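Local coordinates for putative lipoprotein (Campylobacter jejuni subsp. jejuni, PDB 2G5G) that binds haem as a cofacial pair linked to its dimerisation and probably serves in bacterial haem transport, at residues S149-A154 with L190-E195; V161-E166 with I196-D201; F19-T24 with K28-E33. All blocks are in the same frame, centred on the assembly; numbering follows the deposited sequence.

Interaction 1: residues S149-A154 with L190-E195; sequences SIYNGA and LDKLVE. With HEM (protoporphyrin IX containing Fe), chain B.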
loop_
_atom_site.group_PDB
_atom_site.type_symbol
_atom_site.label_atom_id
_atom_site.label_comp_id
_atom_site.label_asym_id
_atom_site.label_seq_id
_atom_site.Cartn_x
_atom_site.Cartn_y
_atom_site.Cartn_z
ATOM N N SER A 149 -10.659 -1.965 1.310
ATOM C CA SER A 149 -11.795 -2.149 0.411
ATOM C C SER A 149 -11.992 -1.003 -0.590
ATOM O O SER A 149 -12.343 -1.241 -1.745
ATOM C CB SER A 149 -13.070 -2.394 1.210
ATOM O OG SER A 149 -14.171 -2.523 0.337
ATOM N N ILE A 150 -11.770 0.240 -0.145
ATOM C CA ILE A 150 -11.830 1.409 -1.031
ATOM C C ILE A 150 -10.709 1.367 -2.093
ATOM O O ILE A 150 -10.961 1.570 -3.276
ATOM C CB ILE A 150 -11.807 2.739 -0.218
ATOM C CG1 ILE A 150 -13.110 2.862 0.594
ATOM C CG2 ILE A 150 -11.600 3.950 -1.144
ATOM C CD1 ILE A 150 -12.949 3.548 1.947
ATOM N N TYR A 151 -9.487 1.103 -1.643
ATOM C CA TYR A 151 -8.321 0.937 -2.506
ATOM C C TYR A 151 -8.569 -0.087 -3.625
ATOM O O TYR A 151 -8.268 0.171 -4.792
ATOM C CB TYR A 151 -7.146 0.490 -1.646
ATOM C CG TYR A 151 -5.788 0.488 -2.320
ATOM C CD1 TYR A 151 -4.979 1.619 -2.297
ATOM C CD2 TYR A 151 -5.301 -0.658 -2.937
ATOM C CE1 TYR A 151 -3.720 1.617 -2.891
ATOM C CE2 TYR A 151 -4.046 -0.674 -3.546
ATOM C CZ TYR A 151 -3.254 0.467 -3.510
ATOM O OH TYR A 151 -2.002 0.457 -4.096
ATOM N N ASN A 152 -9.151 -1.229 -3.262
ATOM C CA ASN A 152 -9.460 -2.279 -4.224
ATOM C C ASN A 152 -10.651 -1.943 -5.136
ATOM O O ASN A 152 -10.945 -2.669 -6.087
ATOM C CB ASN A 152 -9.614 -3.626 -3.503
ATOM C CG ASN A 152 -8.303 -4.098 -2.861
ATOM O OD1 ASN A 152 -7.211 -3.774 -3.335
ATOM N ND2 ASN A 152 -8.409 -4.847 -1.771
ATOM N N GLY A 153 -11.318 -0.824 -4.865
ATOM C CA GLY A 153 -12.342 -0.296 -5.764
ATOM C C GLY A 153 -13.772 -0.411 -5.255
ATOM O O GLY A 153 -14.378 -1.502 -5.299
ATOM N N ALA A 154 -14.304 0.715 -4.778
ATOM C CA ALA A 154 -15.694 0.824 -4.354
ATOM C C ALA A 154 -16.367 1.940 -5.163
ATOM O O ALA A 154 -15.690 2.640 -5.914
ATOM C CB ALA A 154 -15.772 1.108 -2.858
ATOM N N LEU A 190 -2.259 7.377 -7.270
ATOM C CA LEU A 190 -2.563 8.667 -6.656
ATOM C C LEU A 190 -4.068 8.907 -6.596
ATOM O O LEU A 190 -4.568 9.437 -5.600
ATOM C CB LEU A 190 -1.826 9.816 -7.352
ATOM C CG LEU A 190 -0.347 9.996 -7.007
ATOM C CD1 LEU A 190 0.344 10.884 -8.052
ATOM C CD2 LEU A 190 -0.148 10.546 -5.594
ATOM N N ASP A 191 -4.788 8.485 -7.632
ATOM C CA ASP A 191 -6.236 8.609 -7.654
ATOM C C ASP A 191 -6.888 7.720 -6.584
ATOM O O ASP A 191 -7.953 8.058 -6.076
ATOM C CB ASP A 191 -6.816 8.268 -9.034
ATOM C CG ASP A 191 -6.661 9.411 -10.064
ATOM O OD1 ASP A 191 -6.337 10.571 -9.693
ATOM O OD2 ASP A 191 -6.873 9.132 -11.270
ATOM N N LYS A 192 -6.246 6.594 -6.261
ATOM C CA LYS A 192 -6.730 5.696 -5.222
ATOM C C LYS A 192 -6.516 6.319 -3.843
ATOM O O LYS A 192 -7.386 6.231 -2.978
ATOM C CB LYS A 192 -5.997 4.349 -5.273
ATOM C CG LYS A 192 -6.500 3.357 -6.297
ATOM C CD LYS A 192 -5.761 2.043 -6.106
ATOM C CE LYS A 192 -5.615 1.251 -7.415
ATOM N NZ LYS A 192 -4.648 0.115 -7.198
ATOM N N LEU A 193 -5.345 6.912 -3.650
ATOM C CA LEU A 193 -5.002 7.582 -2.415
ATOM C C LEU A 193 -5.883 8.827 -2.189
ATOM O O LEU A 193 -6.269 9.105 -1.056
ATOM C CB LEU A 193 -3.513 7.941 -2.379
ATOM C CG LEU A 193 -2.495 6.789 -2.423
ATOM C CD1 LEU A 193 -1.070 7.303 -2.138
ATOM C CD2 LEU A 193 -2.848 5.644 -1.475
ATOM N N VAL A 194 -6.195 9.546 -3.267
ATOM C CA VAL A 194 -7.131 10.683 -3.200
ATOM C C VAL A 194 -8.508 10.219 -2.731
ATOM O O VAL A 194 -9.076 10.819 -1.812
ATOM C CB VAL A 194 -7.250 11.454 -4.539
ATOM C CG1 VAL A 194 -8.372 12.492 -4.462
ATOM C CG2 VAL A 194 -5.938 12.133 -4.884
ATOM N N GLU A 195 -9.026 9.148 -3.338
ATOM C CA GLU A 195 -10.327 8.605 -2.954
ATOM C C GLU A 195 -10.370 8.137 -1.510
ATOM O O GLU A 195 -11.392 8.336 -0.832
ATOM C CB GLU A 195 -10.815 7.511 -3.908
ATOM C CG GLU A 195 -11.290 8.081 -5.261
ATOM C CD GLU A 195 -12.235 9.286 -5.111
ATOM O OE1 GLU A 195 -11.904 10.408 -5.581
ATOM O OE2 GLU A 195 -13.318 9.100 -4.512
HETATM C CHA HEM B . 0.541 -2.366 -4.426
HETATM C CHB HEM B . -2.728 -1.871 -0.807
HETATM C CHC HEM B . -1.155 2.605 0.174
HETATM C CHD HEM B . 2.182 2.113 -3.349
HETATM C C1A HEM B . -0.503 -2.612 -3.542
HETATM C C2A HEM B . -1.338 -3.808 -3.511
HETATM C C3A HEM B . -2.230 -3.661 -2.514
HETATM C C4A HEM B . -1.997 -2.384 -1.870
HETATM C CMA HEM B . -3.325 -4.666 -2.093
HETATM C CAA HEM B . -1.206 -5.016 -4.479
HETATM C CBA HEM B . -0.042 -5.917 -4.062
HETATM C CGA HEM B . 0.571 -6.716 -5.212
HETATM O O1A HEM B . -0.126 -6.988 -6.235
HETATM O O2A HEM B . 1.777 -7.090 -5.100
HETATM C C1B HEM B . -2.679 -0.591 -0.288
HETATM C C2B HEM B . -3.644 0.033 0.609
HETATM C C3B HEM B . -3.219 1.274 0.886
HETATM C C4B HEM B . -1.956 1.482 0.178
HETATM C CMB HEM B . -4.936 -0.624 1.136
HETATM C CAB HEM B . -3.956 2.288 1.805
HETATM C CBB HEM B . -3.394 3.456 2.146
HETATM C C1C HEM B . -0.098 2.850 -0.680
HETATM C C2C HEM B . 0.716 4.051 -0.704
HETATM C C3C HEM B . 1.635 3.907 -1.670
HETATM C C4C HEM B . 1.435 2.613 -2.300
HETATM C CMC HEM B . 0.546 5.267 0.236
HETATM C CAC HEM B . 2.726 4.931 -2.070
HETATM C CBC HEM B . 3.587 5.414 -1.166
HETATM C C1D HEM B . 2.088 0.891 -3.986
HETATM C C2D HEM B . 2.947 0.432 -5.057
HETATM C C3D HEM B . 2.444 -0.977 -5.402
HETATM C C4D HEM B . 1.330 -1.225 -4.498
HETATM C CMD HEM B . 4.118 1.204 -5.706
HETATM C CAD HEM B . 3.016 -1.925 -6.485
HETATM C CBD HEM B . 3.378 -3.256 -5.829
HETATM C CGD HEM B . 4.834 -3.591 -6.049
HETATM O O1D HEM B . 5.630 -3.462 -5.082
HETATM O O2D HEM B . 5.204 -3.995 -7.186
HETATM N NA HEM B . -0.941 -1.761 -2.529
HETATM N NB HEM B . -1.669 0.326 -0.516
HETATM N NC HEM B . 0.378 1.991 -1.666
HETATM N ND HEM B . 1.166 -0.106 -3.701
HETATM FE FE HEM B . -0.394 0.224 -2.200
#
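Tyr151 lies between Lys192 and the haem. Tyr151 CB starts beside the porphyrin, 3.7 Å from the methyl carbon HEM CMB. CG stands anti to the backbone N (chi1 -170°), which carries the ring away from the end of helix 144-151 and over the porphyrin. CG and CD1 pass above pyrrole B, and CD2 lies above the neighbouring meso bridge. Further out, Tyr151 CE1 is 3.4 Å from HEM NB and Tyr151 CE2 is 3.2 Å from HEM C4A. The tip reaches the metal: Tyr151 OH binds the iron, 2.5 Å from HEM FE. One face of the phenol is thus laid on the porphyrin.

Lys192 covers the other face. Its CD makes a CH-pi contact over the ring, 3.8 Å from the Tyr151 centroid and 8° off the normal. The extended chain continues to NZ, which forms an off-centre cation-pi contact at 4.3 Å from the same centroid, 32° off the normal. This nearby positive charge would probably help to stabilise negative charge on the tyrosine oxygen. Leu193 approaches the Tyr151 ring at its edge with CD2. Its CD1 packs on the haem, 3.5 Å from HEM CMC.

The haem is also hydrogen-bonded to Lys200 of the second subunit. The arrangement is the tyrosine-ligated haem site of ChaN, in which two haems lie face to face in the dimer.

Interaction 2: residues V161-E166 with I196-D201; sequences VSTTNE and IQQFKD
Thr163 and Gln198 bring the two backbones closest, with their CA atoms 7.5 Å apart, where the loop before helix 165-179 passes the side of helix 187-210. The contact is small and is made almost wholly by one side chain, that of Gln198. Its CB points at the loop. Beyond CG the chain bends (chi2 -101°), and the amide comes to rest against Ser162 and Thr163. Gln198 CD is 3.7 Å from Ser162 O, so the amide lies close to this backbone carbonyl. The amide is probably turned over in the model, with its oxygen and nitrogen exchanged.

Thr163 meets the same amide with its methyl group. Thr163 CG2 lies 3.5 Å from the corner modelled as Gln198 NE2. The two side chains cross at about a right angle. The amide is buried, and the methyl group and the peptide backbone both border it.

The loop is held by its own polar bonds. Ser162 OG is hydrogen-bonded to Asp236 and to Arg202. Thr164 is the N-cap of helix 165-179, and its OG1 takes the backbone N of Val167.

Gln198 also packs on Val167, Lys168 and Leu171 of helix 165-179, so it fills the junction between that helix and helix 187-210. Ser162 and Asp201 both touch helix 230-236. Ile196 and Phe199 lean on helix 144-151, the helix that bears the haem ligand.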
loop_
_atom_site.group_PDB
_atom_site.type_symbol
_atom_site.label_atom_id
_atom_site.label_comp_id
_atom_site.label_asym_id
_atom_site.label_seq_id
_atom_site.Cartn_x
_atom_site.Cartn_y
_atom_site.Cartn_z
ATOM N N VAL A 161 -19.945 20.202 -2.493
ATOM C CA VAL A 161 -18.705 20.978 -2.322
ATOM C C VAL A 161 -17.493 20.140 -1.940
ATOM O O VAL A 161 -16.356 20.584 -2.115
ATOM C CB VAL A 161 -18.844 22.144 -1.310
ATOM C CG1 VAL A 161 -19.977 23.123 -1.754
ATOM C CG2 VAL A 161 -19.057 21.615 0.104
ATOM N N SER A 162 -17.716 18.948 -1.386
ATOM C CA SER A 162 -16.597 18.181 -0.856
ATOM C C SER A 162 -15.881 17.313 -1.892
ATOM O O SER A 162 -14.767 16.876 -1.644
ATOM C CB SER A 162 -17.029 17.299 0.345
ATOM O OG SER A 162 -17.898 16.277 -0.082
ATOM N N THR A 163 -16.517 17.074 -3.030
ATOM C CA THR A 163 -15.985 16.103 -4.014
ATOM C C THR A 163 -15.692 16.737 -5.370
ATOM O O THR A 163 -15.609 16.032 -6.374
ATOM C CB THR A 163 -16.978 14.951 -4.240
ATOM O OG1 THR A 163 -18.272 15.503 -4.491
ATOM C CG2 THR A 163 -17.051 14.067 -3.003
ATOM N N THR A 164 -15.545 18.060 -5.404
ATOM C CA THR A 164 -15.292 18.775 -6.670
ATOM C C THR A 164 -13.963 18.358 -7.265
ATOM O O THR A 164 -13.064 17.906 -6.545
ATOM C CB THR A 164 -15.224 20.306 -6.477
ATOM O OG1 THR A 164 -14.077 20.638 -5.697
ATOM C CG2 THR A 164 -16.470 20.845 -5.810
ATOM N N ASN A 165 -13.809 18.544 -8.582
ATOM C CA ASN A 165 -12.533 18.242 -9.228
ATOM C C ASN A 165 -11.426 19.070 -8.639
ATOM O O ASN A 165 -10.299 18.607 -8.533
ATOM C CB ASN A 165 -12.598 18.467 -10.745
ATOM C CG ASN A 165 -13.647 17.621 -11.403
ATOM O OD1 ASN A 165 -13.840 16.460 -11.037
ATOM N ND2 ASN A 165 -14.350 18.196 -12.373
ATOM N N GLU A 166 -11.765 20.302 -8.255
ATOM C CA GLU A 166 -10.803 21.236 -7.696
ATOM C C GLU A 166 -10.252 20.686 -6.379
ATOM O O GLU A 166 -9.055 20.682 -6.154
ATOM C CB GLU A 166 -11.486 22.596 -7.485
ATOM C CG GLU A 166 -10.578 23.758 -7.101
ATOM C CD GLU A 166 -11.347 25.051 -6.728
ATOM O OE1 GLU A 166 -12.562 25.169 -7.033
ATOM O OE2 GLU A 166 -10.724 25.960 -6.130
ATOM N N ILE A 196 -9.262 7.559 -1.037
ATOM C CA ILE A 196 -9.130 7.141 0.365
ATOM C C ILE A 196 -9.154 8.322 1.332
ATOM O O ILE A 196 -9.790 8.232 2.398
ATOM C CB ILE A 196 -7.858 6.284 0.612
ATOM C CG1 ILE A 196 -8.051 4.876 0.028
ATOM C CG2 ILE A 196 -7.550 6.138 2.112
ATOM C CD1 ILE A 196 -6.738 4.194 -0.259
ATOM N N GLN A 197 -8.445 9.405 0.987
ATOM C CA GLN A 197 -8.501 10.659 1.789
ATOM C C GLN A 197 -9.923 11.197 1.853
ATOM O O GLN A 197 -10.418 11.560 2.934
ATOM C CB GLN A 197 -7.555 11.718 1.222
ATOM C CG GLN A 197 -7.374 12.925 2.111
ATOM C CD GLN A 197 -6.235 12.818 3.098
ATOM O OE1 GLN A 197 -5.847 13.815 3.736
ATOM N NE2 GLN A 197 -5.702 11.628 3.258
ATOM N N GLN A 198 -10.578 11.229 0.710
ATOM C CA GLN A 198 -11.949 11.725 0.579
ATOM C C GLN A 198 -12.921 10.923 1.456
ATOM O O GLN A 198 -13.776 11.498 2.158
ATOM C CB GLN A 198 -12.398 11.662 -0.892
ATOM C CG GLN A 198 -11.756 12.744 -1.799
ATOM C CD GLN A 198 -12.693 13.900 -2.062
ATOM O OE1 GLN A 198 -12.669 14.926 -1.353
ATOM N NE2 GLN A 198 -13.545 13.742 -3.052
ATOM N N PHE A 199 -12.782 9.592 1.402
ATOM C CA PHE A 199 -13.552 8.696 2.266
ATOM C C PHE A 199 -13.273 8.874 3.761
ATOM O O PHE A 199 -14.220 8.823 4.550
ATOM C CB PHE A 199 -13.341 7.224 1.863
ATOM C CG PHE A 199 -14.305 6.727 0.816
ATOM C CD1 PHE A 199 -13.954 6.730 -0.539
ATOM C CD2 PHE A 199 -15.535 6.201 1.180
ATOM C CE1 PHE A 199 -14.840 6.261 -1.509
ATOM C CE2 PHE A 199 -16.425 5.720 0.211
ATOM C CZ PHE A 199 -16.064 5.749 -1.136
ATOM N N LYS A 200 -12.000 9.045 4.152
ATOM C CA LYS A 200 -11.606 9.288 5.546
ATOM C C LYS A 200 -12.282 10.565 6.027
ATOM O O LYS A 200 -12.864 10.601 7.106
ATOM C CB LYS A 200 -10.087 9.463 5.699
ATOM C CG LYS A 200 -9.259 8.161 5.572
ATOM C CD LYS A 200 -7.765 8.442 5.554
ATOM C CE LYS A 200 -6.966 7.141 5.804
ATOM N NZ LYS A 200 -5.521 7.429 5.642
ATOM N N ASP A 201 -12.226 11.599 5.194
ATOM C CA ASP A 201 -12.827 12.908 5.502
ATOM C C ASP A 201 -14.339 12.840 5.687
ATOM O O ASP A 201 -14.894 13.439 6.615
ATOM C CB ASP A 201 -12.418 13.896 4.406
ATOM C CG ASP A 201 -10.977 14.338 4.554
ATOM O OD1 ASP A 201 -10.416 14.187 5.672
ATOM O OD2 ASP A 201 -10.377 14.820 3.559
#

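Interaction 3: residues F19-T24 with K28-E33; sequences FYILDT and KKISFE
Ile21 and Ile30 form the tight part of this contact. Ile21 CG2 and Ile30 CG2 are 3.3 Å apart, closer than usual van der Waals distance. Ile30 has CG1 anti to its N (chi1 -173°), and this sets its CG2 against Ile21. The backbone draws the pair together: Ile30 N donates to Ile21 O at 2.9 Å, with an N-H...O angle of 160°. One step on, Asp23 N donates to Lys28 O at 3.0 Å. Between these bonds Leu22 and Lys29 face each other as an antiparallel non-hydrogen-bonded pair.

The apolar side continues toward the start of helix 32-39. Ile21 CD1 reaches the helix backbone, 3.4 Å from Phe32 CA. The Phe32 ring also meets Phe19, with Phe19 CZ at 4.1 Å from Phe32 CD1. Both phenylalanines pack on Met62 of helix 54-73. Ser31 is the N-cap of helix 32-39, and its OG accepts from Asp34 N.

The other side is looser. Leu22 and Lys29 lie side by side and point the same way, with Leu22 CD2 at 3.6 Å from Lys29 CG. Lys29 CD rests 3.9 Å from Tyr20 CD1, and the chain bends beyond it. Lys28 and Lys29 are exposed. Water also enters the strand pairing: one molecule accepts from Ile21 N at 2.9 Å and donates to Ile30 O. It bridges the hairpin where the two chains diverge.

The chemistry is therefore divided. Backbone bonds and isoleucine and phenylalanine carbons hold this edge hairpin. Lys29 contributes its aliphatic chain and Lys28 its backbone carbonyl; their charged ends probably face solvent.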
loop_
_atom_site.group_PDB
_atom_site.type_symbol
_atom_site.label_atom_id
_atom_site.label_comp_id
_atom_site.label_asym_id
_atom_site.label_seq_id
_atom_site.Cartn_x
_atom_site.Cartn_y
_atom_site.Cartn_z
ATOM N N PHE A 19 4.905 30.998 21.274
ATOM C CA PHE A 19 3.869 30.959 20.244
ATOM C C PHE A 19 2.943 32.154 20.329
ATOM O O PHE A 19 2.888 32.857 21.339
ATOM C CB PHE A 19 3.034 29.664 20.354
ATOM C CG PHE A 19 1.999 29.698 21.448
ATOM C CD1 PHE A 19 0.687 30.093 21.182
ATOM C CD2 PHE A 19 2.335 29.330 22.750
ATOM C CE1 PHE A 19 -0.264 30.125 22.194
ATOM C CE2 PHE A 19 1.384 29.358 23.784
ATOM C CZ PHE A 19 0.090 29.750 23.513
ATOM N N TYR A 20 2.179 32.372 19.261
ATOM C CA TYR A 20 1.044 33.269 19.362
ATOM C C TYR A 20 -0.081 32.723 18.466
ATOM O O TYR A 20 0.068 31.680 17.813
ATOM C CB TYR A 20 1.423 34.723 19.043
ATOM C CG TYR A 20 1.911 34.958 17.620
ATOM C CD1 TYR A 20 1.031 35.378 16.618
ATOM C CD2 TYR A 20 3.258 34.799 17.289
ATOM C CE1 TYR A 20 1.471 35.602 15.326
ATOM C CE2 TYR A 20 3.708 35.014 15.991
ATOM C CZ TYR A 20 2.811 35.430 15.025
ATOM O OH TYR A 20 3.243 35.623 13.744
ATOM N N ILE A 21 -1.206 33.405 18.490
ATOM C CA ILE A 21 -2.410 32.952 17.780
ATOM C C ILE A 21 -2.933 34.072 16.917
ATOM O O ILE A 21 -3.072 35.190 17.395
ATOM C CB ILE A 21 -3.528 32.603 18.782
ATOM C CG1 ILE A 21 -3.049 31.540 19.778
ATOM C CG2 ILE A 21 -4.842 32.158 18.042
ATOM C CD1 ILE A 21 -3.908 31.468 21.006
ATOM N N LEU A 22 -3.255 33.763 15.665
ATOM C CA LEU A 22 -3.982 34.674 14.815
ATOM C C LEU A 22 -5.384 34.151 14.567
ATOM O O LEU A 22 -5.559 32.985 14.284
ATOM C CB LEU A 22 -3.311 34.791 13.447
ATOM C CG LEU A 22 -1.973 35.506 13.315
ATOM C CD1 LEU A 22 -1.546 35.393 11.858
ATOM C CD2 LEU A 22 -2.116 36.975 13.720
ATOM N N ASP A 23 -6.354 35.044 14.666
ATOM C CA ASP A 23 -7.649 34.898 14.017
ATOM C C ASP A 23 -7.344 34.995 12.504
ATOM O O ASP A 23 -6.813 36.022 12.042
ATOM C CB ASP A 23 -8.514 36.067 14.471
ATOM C CG ASP A 23 -9.918 36.033 13.900
ATOM O OD1 ASP A 23 -10.110 35.604 12.753
ATOM O OD2 ASP A 23 -10.837 36.481 14.600
ATOM N N THR A 24 -7.638 33.957 11.727
ATOM C CA THR A 24 -7.273 34.006 10.292
ATOM C C THR A 24 -8.212 34.905 9.443
ATOM O O THR A 24 -7.878 35.252 8.309
ATOM C CB THR A 24 -7.268 32.604 9.634
ATOM O OG1 THR A 24 -8.604 32.080 9.672
ATOM C CG2 THR A 24 -6.249 31.654 10.281
ATOM N N LYS A 28 -5.693 39.215 13.029
ATOM C CA LYS A 28 -5.379 39.900 14.253
ATOM C C LYS A 28 -4.863 38.896 15.281
ATOM O O LYS A 28 -5.405 37.816 15.392
ATOM C CB LYS A 28 -6.628 40.566 14.794
ATOM C CG LYS A 28 -6.330 41.597 15.898
ATOM C CD LYS A 28 -7.621 42.330 16.299
ATOM C CE LYS A 28 -8.301 41.637 17.471
ATOM N NZ LYS A 28 -9.183 42.574 18.245
ATOM N N LYS A 29 -3.829 39.261 16.039
ATOM C CA LYS A 29 -3.332 38.393 17.099
ATOM C C LYS A 29 -4.363 38.369 18.196
ATOM O O LYS A 29 -4.971 39.393 18.498
ATOM C CB LYS A 29 -1.965 38.901 17.619
ATOM C CG LYS A 29 -0.899 38.877 16.518
ATOM C CD LYS A 29 0.524 39.177 17.026
ATOM C CE LYS A 29 1.322 40.124 16.100
ATOM N NZ LYS A 29 0.716 40.368 14.759
ATOM N N ILE A 30 -4.607 37.191 18.758
ATOM C CA ILE A 30 -5.668 37.012 19.764
ATOM C C ILE A 30 -5.074 36.238 20.938
ATOM O O ILE A 30 -4.244 35.361 20.731
ATOM C CB ILE A 30 -6.926 36.286 19.151
ATOM C CG1 ILE A 30 -8.105 36.249 20.124
ATOM C CG2 ILE A 30 -6.609 34.890 18.717
ATOM C CD1 ILE A 30 -9.352 35.538 19.576
ATOM N N SER A 31 -5.455 36.582 22.167
ATOM C CA SER A 31 -4.903 35.850 23.305
ATOM C C SER A 31 -5.418 34.420 23.305
ATOM O O SER A 31 -6.489 34.153 22.783
ATOM C CB SER A 31 -5.223 36.532 24.627
ATOM O OG SER A 31 -6.594 36.433 24.918
ATOM N N PHE A 32 -4.617 33.501 23.851
ATOM C CA PHE A 32 -5.052 32.140 24.111
ATOM C C PHE A 32 -6.419 32.099 24.833
ATOM O O PHE A 32 -7.316 31.401 24.368
ATOM C CB PHE A 32 -3.959 31.355 24.870
ATOM C CG PHE A 32 -4.321 29.919 25.145
ATOM C CD1 PHE A 32 -3.881 28.912 24.316
ATOM C CD2 PHE A 32 -5.106 29.585 26.253
ATOM C CE1 PHE A 32 -4.220 27.588 24.569
ATOM C CE2 PHE A 32 -5.446 28.264 26.512
ATOM C CZ PHE A 32 -4.990 27.264 25.662
ATOM N N GLU A 33 -6.581 32.866 25.922
ATOM C CA GLU A 33 -7.866 32.963 26.658
ATOM C C GLU A 33 -9.024 33.415 25.740
ATOM O O GLU A 33 -10.082 32.803 25.758
ATOM C CB GLU A 33 -7.749 33.942 27.835
ATOM C CG GLU A 33 -8.120 33.372 29.218
ATOM C CD GLU A 33 -8.058 34.450 30.329
ATOM O OE1 GLU A 33 -7.192 34.350 31.236
ATOM O OE2 GLU A 33 -8.873 35.399 30.279
HETATM O O HOH W 1 -1.470 35.199 20.769
#

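In the fold
From the N terminus, interaction 3 comes first. It closes a three-residue turn and forms the hairpin of strands 19-23 and 28-29 at one edge of the mixed sheet. It ends before the others begin, on the opposite side of the chain's centre from interaction 1, with centres about 38 Å apart. The loops of interactions 1 and 2 cross: 149-154 and 161-166 open in turn, then 190-195 and 196-201 close in turn, both on helix 187-210. That helix thereby joins helix 144-151 to the start of helix 165-179. The two contacts touch directly, where Ile150 packs on Ile196 and Phe199, and Tyr151 on Ile196.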